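Local coordinates for glutaredoxin family protein (Xanthomonas campestris, PDB 1TTZ) that is of uncharacterised function but probably takes part in thiol-disulfide exchange, as a small glutaredoxin-like member of the thioredoxin superfamily, at residues L3-R8 with E19-A24. Sequence-based numbering, arbitrary orientation.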
loop_
_atom_site.group_PDB
_atom_site.type_symbol
_atom_site.label_atom_id
_atom_site.label_comp_id
_atom_site.label_asym_id
_atom_site.label_seq_id
_atom_site.Cartn_x
_atom_site.Cartn_y
_atom_site.Cartn_z
ATOM N N LEU A 3 8.475 3.130 0.718
ATOM C CA LEU A 3 7.097 3.211 0.253
ATOM C C LEU A 3 6.204 3.617 1.417
ATOM O O LEU A 3 6.620 3.560 2.571
ATOM C CB LEU A 3 6.641 1.849 -0.275
ATOM C CG LEU A 3 7.462 1.268 -1.428
ATOM C CD1 LEU A 3 7.001 -0.151 -1.713
ATOM C CD2 LEU A 3 7.306 2.147 -2.662
ATOM N N THR A 4 4.984 4.044 1.108
ATOM C CA THR A 4 4.027 4.407 2.139
ATOM C C THR A 4 2.848 3.472 1.932
ATOM O O THR A 4 2.259 3.441 0.852
ATOM C CB THR A 4 3.520 5.862 1.992
ATOM O OG1 THR A 4 4.629 6.764 1.970
ATOM C CG2 THR A 4 2.605 6.223 3.151
ATOM N N LEU A 5 2.518 2.692 2.951
ATOM C CA LEU A 5 1.386 1.789 2.848
ATOM C C LEU A 5 0.218 2.340 3.649
ATOM O O LEU A 5 0.241 2.336 4.881
ATOM C CB LEU A 5 1.735 0.389 3.373
ATOM C CG LEU A 5 0.523 -0.563 3.410
ATOM C CD1 LEU A 5 0.131 -0.943 1.982
ATOM C CD2 LEU A 5 0.841 -1.821 4.218
ATOM N N TYR A 6 -0.794 2.839 2.953
ATOM C CA TYR A 6 -1.961 3.342 3.640
ATOM C C TYR A 6 -2.843 2.135 3.939
ATOM O O TYR A 6 -3.181 1.358 3.042
ATOM C CB TYR A 6 -2.714 4.362 2.776
ATOM C CG TYR A 6 -1.952 5.649 2.588
ATOM C CD1 TYR A 6 -1.198 5.878 1.439
ATOM C CD2 TYR A 6 -1.956 6.629 3.580
ATOM C CE1 TYR A 6 -0.459 7.062 1.282
ATOM C CE2 TYR A 6 -1.225 7.812 3.431
ATOM C CZ TYR A 6 -0.483 8.020 2.282
ATOM O OH TYR A 6 0.222 9.190 2.124
ATOM N N GLN A 7 -3.184 1.963 5.207
ATOM C CA GLN A 7 -4.038 0.860 5.611
ATOM C C GLN A 7 -4.896 1.253 6.801
ATOM O O GLN A 7 -4.781 2.358 7.325
ATOM C CB GLN A 7 -3.199 -0.380 5.952
ATOM C CG GLN A 7 -2.209 -0.227 7.100
ATOM C CD GLN A 7 -1.452 -1.519 7.393
ATOM O OE1 GLN A 7 -2.054 -2.569 7.617
ATOM N NE2 GLN A 7 -0.124 -1.443 7.396
ATOM N N ARG A 8 -5.785 0.355 7.203
ATOM C CA ARG A 8 -6.642 0.610 8.349
ATOM C C ARG A 8 -6.462 -0.568 9.289
ATOM O O ARG A 8 -6.052 -1.648 8.859
ATOM C CB ARG A 8 -8.116 0.729 7.927
ATOM C CG ARG A 8 -8.709 -0.573 7.413
ATOM C CD ARG A 8 -10.236 -0.586 7.420
ATOM N NE ARG A 8 -10.838 0.293 6.421
ATOM C CZ ARG A 8 -11.136 1.572 6.623
ATOM N NH1 ARG A 8 -10.886 2.136 7.800
ATOM N NH2 ARG A 8 -11.693 2.285 5.649
ATOM N N GLU A 19 2.194 -8.793 3.413
ATOM C CA GLU A 19 2.878 -9.997 2.951
ATOM C C GLU A 19 3.353 -9.833 1.512
ATOM O O GLU A 19 4.399 -10.366 1.133
ATOM C CB GLU A 19 1.959 -11.217 3.052
ATOM C CG GLU A 19 1.387 -11.441 4.442
ATOM C CD GLU A 19 0.891 -12.863 4.665
ATOM O OE1 GLU A 19 0.212 -13.419 3.777
ATOM O OE2 GLU A 19 1.175 -13.423 5.744
ATOM N N ALA A 20 2.584 -9.101 0.708
ATOM C CA ALA A 20 2.954 -8.870 -0.682
ATOM C C ALA A 20 4.255 -8.067 -0.718
ATOM O O ALA A 20 5.108 -8.292 -1.571
ATOM C CB ALA A 20 1.848 -8.113 -1.401
ATOM N N LEU A 21 4.395 -7.122 0.211
ATOM C CA LEU A 21 5.603 -6.311 0.285
ATOM C C LEU A 21 6.812 -7.172 0.610
ATOM O O LEU A 21 7.904 -6.927 0.115
ATOM C CB LEU A 21 5.439 -5.217 1.343
ATOM C CG LEU A 21 4.519 -4.088 0.863
ATOM C CD1 LEU A 21 3.917 -3.358 2.045
ATOM C CD2 LEU A 21 5.313 -3.149 -0.034
ATOM N N ALA A 22 6.610 -8.184 1.446
ATOM C CA ALA A 22 7.695 -9.084 1.834
ATOM C C ALA A 22 8.061 -10.026 0.697
ATOM O O ALA A 22 9.239 -10.217 0.392
ATOM C CB ALA A 22 7.292 -9.898 3.067
ATOM N N GLN A 23 7.049 -10.612 0.065
ATOM C CA GLN A 23 7.288 -11.555 -1.021
ATOM C C GLN A 23 7.850 -10.917 -2.285
ATOM O O GLN A 23 8.675 -11.520 -2.968
ATOM C CB GLN A 23 6.009 -12.344 -1.333
ATOM C CG GLN A 23 5.591 -13.278 -0.184
ATOM C CD GLN A 23 4.515 -14.273 -0.585
ATOM O OE1 GLN A 23 3.426 -13.890 -1.002
ATOM N NE2 GLN A 23 4.815 -15.563 -0.445
ATOM N N ALA A 24 7.401 -9.707 -2.600
ATOM C CA ALA A 24 7.901 -9.003 -3.775
ATOM C C ALA A 24 9.251 -8.389 -3.418
ATOM O O ALA A 24 9.933 -7.816 -4.267
ATOM C CB ALA A 24 6.926 -7.907 -4.189
#
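Leu3 and Leu5 meet Leu21 through methyl groups alone, with no flat group at the interface; the one aromatic ring of strand 3-7, Tyr6, lies on the other side of the strand, where Thr4 CG2 sits 3.6 Å above one face of the Tyr6 ring, displaced toward the rim, and Tyr44 stacks on the ring. Side chains alternate along the strand: the CB atoms of Leu3 and Leu5 face the helix, those of Thr4 and Tyr6 the opposite side. Leu21 projects from helix 12-23 with CG anti to its carbonyl carbon (chi1 -74°), and its isopropyl fork divides between the two strand leucines. Leu21 CD2 comes within 3.8 Å of Leu3 CD1, and Leu21 CD1 lies 4.1 Å from Leu5 CD2. The backbones stay well apart, Leu5 CA and Leu21 CA being 9.5 Å from each other, and no hydrogen bond links the two segments, so the contact is purely apolar. It buries 118 Å², both sides summed. All three leucines are buried; Leu51 of strand 50-52 also touches each of them, while from helix 65-73 Leu68 touches Leu21 and Leu72 touches Leu3. Here the first helix packs on the sheet within a beta-alpha-beta unit completed by parallel strand 29-33, as in the N-terminal half of the thioredoxin fold.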